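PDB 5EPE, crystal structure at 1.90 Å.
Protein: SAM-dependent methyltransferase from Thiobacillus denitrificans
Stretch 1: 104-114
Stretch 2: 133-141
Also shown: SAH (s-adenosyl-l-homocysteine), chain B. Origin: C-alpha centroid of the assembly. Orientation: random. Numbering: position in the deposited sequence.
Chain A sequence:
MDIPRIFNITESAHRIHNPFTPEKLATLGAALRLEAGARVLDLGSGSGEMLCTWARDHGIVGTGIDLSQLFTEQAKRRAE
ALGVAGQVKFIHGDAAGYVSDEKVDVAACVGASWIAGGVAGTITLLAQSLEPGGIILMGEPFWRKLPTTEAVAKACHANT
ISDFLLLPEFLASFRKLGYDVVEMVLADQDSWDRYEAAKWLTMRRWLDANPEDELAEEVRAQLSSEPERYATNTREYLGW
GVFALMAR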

# COMPACT_ATOMS: atom_id res chain seq x y z
N VAL A 104 -19.22 8.74 49.17
CA VAL A 104 -17.80 8.57 49.07
C VAL A 104 -17.19 9.63 48.14
O VAL A 104 -17.87 10.22 47.30
CB VAL A 104 -17.42 7.12 48.64
CG1 VAL A 104 -17.96 6.11 49.67
CG2 VAL A 104 -17.95 6.79 47.26
N ASP A 105 -15.90 9.84 48.32
CA ASP A 105 -15.14 10.80 47.52
C ASP A 105 -14.67 10.18 46.20
O ASP A 105 -14.44 10.89 45.23
CB ASP A 105 -13.97 11.29 48.36
CG ASP A 105 -14.46 11.88 49.69
OD1 ASP A 105 -15.29 12.80 49.62
OD2 ASP A 105 -14.19 11.33 50.77
N VAL A 106 -14.48 8.87 46.22
CA VAL A 106 -14.08 8.10 45.04
C VAL A 106 -14.90 6.81 44.98
O VAL A 106 -14.90 6.00 45.94
CB VAL A 106 -12.59 7.72 45.10
CG1 VAL A 106 -12.18 6.93 43.84
CG2 VAL A 106 -11.68 8.94 45.24
N ALA A 107 -15.63 6.62 43.89
CA ALA A 107 -16.41 5.40 43.69
C ALA A 107 -15.88 4.70 42.44
O ALA A 107 -15.82 5.29 41.34
CB ALA A 107 -17.89 5.72 43.55
N ALA A 108 -15.42 3.46 42.63
CA ALA A 108 -14.58 2.78 41.63
C ALA A 108 -15.14 1.45 41.22
O ALA A 108 -15.67 0.72 42.02
CB ALA A 108 -13.19 2.56 42.16
N CYS A 109 -15.02 1.12 39.94
CA CYS A 109 -15.17 -0.24 39.47
C CYS A 109 -14.01 -0.48 38.46
O CYS A 109 -14.03 0.02 37.33
CB CYS A 109 -16.52 -0.45 38.81
SG CYS A 109 -16.79 -2.18 38.26
N VAL A 110 -13.01 -1.24 38.90
CA VAL A 110 -11.80 -1.42 38.15
C VAL A 110 -11.81 -2.81 37.48
O VAL A 110 -11.35 -3.79 38.03
CB VAL A 110 -10.60 -1.16 39.04
CG1 VAL A 110 -9.27 -1.26 38.24
CG2 VAL A 110 -10.71 0.24 39.63
N GLY A 111 -12.39 -2.84 36.32
CA GLY A 111 -12.47 -4.06 35.49
C GLY A 111 -13.55 -5.03 35.92
O GLY A 111 -13.32 -6.24 35.95
N ALA A 112 -14.70 -4.53 36.35
CA ALA A 112 -15.81 -5.40 36.71
C ALA A 112 -17.15 -4.80 36.30
O ALA A 112 -18.16 -5.03 36.94
CB ALA A 112 -15.78 -5.73 38.18
N SER A 113 -17.20 -4.11 35.17
CA SER A 113 -18.39 -3.31 34.84
C SER A 113 -19.62 -4.14 34.36
O SER A 113 -20.69 -3.59 34.22
CB SER A 113 -18.04 -2.22 33.83
OG SER A 113 -17.46 -2.79 32.65
N TRP A 114 -19.47 -5.44 34.12
CA TRP A 114 -20.64 -6.31 33.88
C TRP A 114 -21.59 -6.36 35.09
O TRP A 114 -22.73 -6.74 34.96
CB TRP A 114 -20.20 -7.73 33.51
CG TRP A 114 -19.35 -8.34 34.55
CD1 TRP A 114 -19.77 -8.89 35.74
CD2 TRP A 114 -17.90 -8.40 34.56
NE1 TRP A 114 -18.66 -9.34 36.46
CE2 TRP A 114 -17.51 -9.06 35.76
CE3 TRP A 114 -16.92 -7.98 33.67
CZ2 TRP A 114 -16.17 -9.28 36.10
CZ3 TRP A 114 -15.57 -8.21 33.99
CH2 TRP A 114 -15.21 -8.86 35.19
N SAH B . -10.48 -4.51 40.86
CA SAH B . -9.69 -5.76 41.17
CB SAH B . -10.36 -6.98 40.55
CG SAH B . -10.53 -6.99 39.02
SD SAH B . -10.95 -8.59 38.38
C SAH B . -8.25 -5.67 40.74
O SAH B . -7.92 -4.85 39.86
OXT SAH B . -7.37 -6.41 41.24
C5' SAH B . -12.76 -8.69 38.42
C4' SAH B . -13.25 -8.93 39.84
O4' SAH B . -14.69 -8.84 39.88
C3' SAH B . -12.88 -10.30 40.43
O3' SAH B . -12.17 -10.08 41.67
C2' SAH B . -14.21 -11.02 40.67
O2' SAH B . -14.22 -11.78 41.87
C1' SAH B . -15.14 -9.85 40.82
N9 SAH B . -16.57 -10.02 40.55
C8 SAH B . -17.15 -10.65 39.48
N7 SAH B . -18.46 -10.54 39.52
C5 SAH B . -18.73 -9.80 40.68
C6 SAH B . -19.93 -9.36 41.29
N6 SAH B . -21.13 -9.64 40.73
N1 SAH B . -19.88 -8.63 42.43
C2 SAH B . -18.66 -8.37 42.97
N3 SAH B . -17.46 -8.76 42.48
C4 SAH B . -17.57 -9.47 41.31
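Stretch 2, residues 133-141: GGIILMGEP

Stretch 2 runs as an extended strand from about Gly134 through Pro141 and lies alongside the strand 106-110 of stretch 1. The two point the same way, their axes only 7° apart and 4.6 Å at closest approach, so they are parallel neighbors in one sheet. Val106 pairs with Ile135, Ala107 with Ile136, Ala108 with Leu137, Cys109 with Met138 and Val110 with Gly139; the CA atoms of Ala108 and Leu137 are 4.4 Å apart.

The hydrogen bonds zigzag as a parallel ladder requires, with the backbone N and O of alternate residues facing the partner strand. Ile135 N donates to Asp105 O (2.9 Å), and Ala107 N to Ile135 O (3.0 Å). Next, Leu137 N reaches Ala107 O (2.9 Å), Cys109 N reaches Leu137 O (2.9 Å), and Gly139 N donates to Cys109 O (3.1 Å). Beyond it stretch 1 leaves the strand at Gly111, whose positive phi favors glycine.

Side chains alternate between faces. Val106, Ala108, Ile135 and Leu137 share one, where Val106 CG1 packs 3.8 Å from Leu137 CG and Ala108 CB lies 3.7 Å from Leu137 CB; the small alanine sits close beside the larger leucine. Ala107, Cys109, Ile136 and Met138 occupy the other. Met138, a selenomethionine, bends back so that its SE comes 4.2 Å from Cys109 CB and its CE 3.8 Å from Ser113 CB. Glycine suits position 139, because a CB there would clash with Val110 CG1; at Gly134 it would clash with Asp105 O.

At the far end the contact turns polar. Ser113 OG donates to Glu140 OE1 (2.6 Å), giving the buried carboxylate a partner. Water 1 lies 2.8 Å from the same Glu140 OE1, placed to donate to it, and accepts from Ala112 N (3.2 Å), tying the loop to the strand.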

# COMPACT_ATOMS: atom_id res chain seq x y z
N GLY A 133 -18.92 16.52 43.72
CA GLY A 133 -17.50 16.87 43.56
C GLY A 133 -16.52 15.69 43.67
O GLY A 133 -15.31 15.89 43.59
N GLY A 134 -17.05 14.49 43.85
CA GLY A 134 -16.24 13.28 43.90
C GLY A 134 -15.87 12.78 42.52
O GLY A 134 -16.27 13.35 41.48
N ILE A 135 -15.09 11.70 42.52
CA ILE A 135 -14.56 11.11 41.29
C ILE A 135 -15.05 9.69 41.12
O ILE A 135 -15.05 8.91 42.09
CB ILE A 135 -13.02 11.13 41.33
CG1 ILE A 135 -12.54 12.58 41.20
CG2 ILE A 135 -12.40 10.28 40.23
CD1 ILE A 135 -11.06 12.80 41.52
N ILE A 136 -15.42 9.33 39.89
CA ILE A 136 -15.75 7.95 39.53
C ILE A 136 -14.52 7.38 38.77
O ILE A 136 -13.98 8.07 37.88
CB ILE A 136 -17.02 7.87 38.65
CG1 ILE A 136 -18.23 8.33 39.50
CG2 ILE A 136 -17.20 6.49 38.02
CD1 ILE A 136 -19.54 8.58 38.76
N LEU A 137 -14.13 6.16 39.14
CA LEU A 137 -13.01 5.43 38.51
C LEU A 137 -13.51 4.22 37.78
O LEU A 137 -14.20 3.40 38.37
CB LEU A 137 -12.00 4.92 39.52
CG LEU A 137 -11.20 5.85 40.34
CD1 LEU A 137 -10.12 5.04 41.09
CD2 LEU A 137 -10.50 6.88 39.46
N MSE A 138 -13.18 4.14 36.50
CA MSE A 138 -13.53 2.99 35.65
C MSE A 138 -12.27 2.42 35.05
O MSE A 138 -11.51 3.14 34.40
CB MSE A 138 -14.45 3.45 34.51
CG MSE A 138 -15.81 4.00 35.00
SE MSE A 138 -16.87 2.60 35.95
CE MSE A 138 -17.22 1.48 34.43
N GLY A 139 -12.04 1.13 35.26
CA GLY A 139 -10.89 0.40 34.74
C GLY A 139 -11.45 -0.43 33.56
O GLY A 139 -12.34 -1.29 33.75
N GLU A 140 -10.97 -0.15 32.35
CA GLU A 140 -11.60 -0.70 31.14
C GLU A 140 -10.59 -0.92 30.00
O GLU A 140 -9.66 -0.12 29.84
CB GLU A 140 -12.70 0.25 30.62
CG GLU A 140 -13.95 0.38 31.50
CD GLU A 140 -14.75 -0.90 31.51
OE1 GLU A 140 -15.39 -1.19 32.55
OE2 GLU A 140 -14.78 -1.60 30.45
N PRO A 141 -10.86 -1.97 29.17
CA PRO A 141 -10.13 -2.14 27.92
C PRO A 141 -10.55 -1.25 26.78
O PRO A 141 -11.66 -0.66 26.74
CB PRO A 141 -10.33 -3.64 27.58
CG PRO A 141 -11.60 -4.03 28.31
CD PRO A 141 -11.90 -2.99 29.35
O HOH W 1 -15.00 -1.58 35.25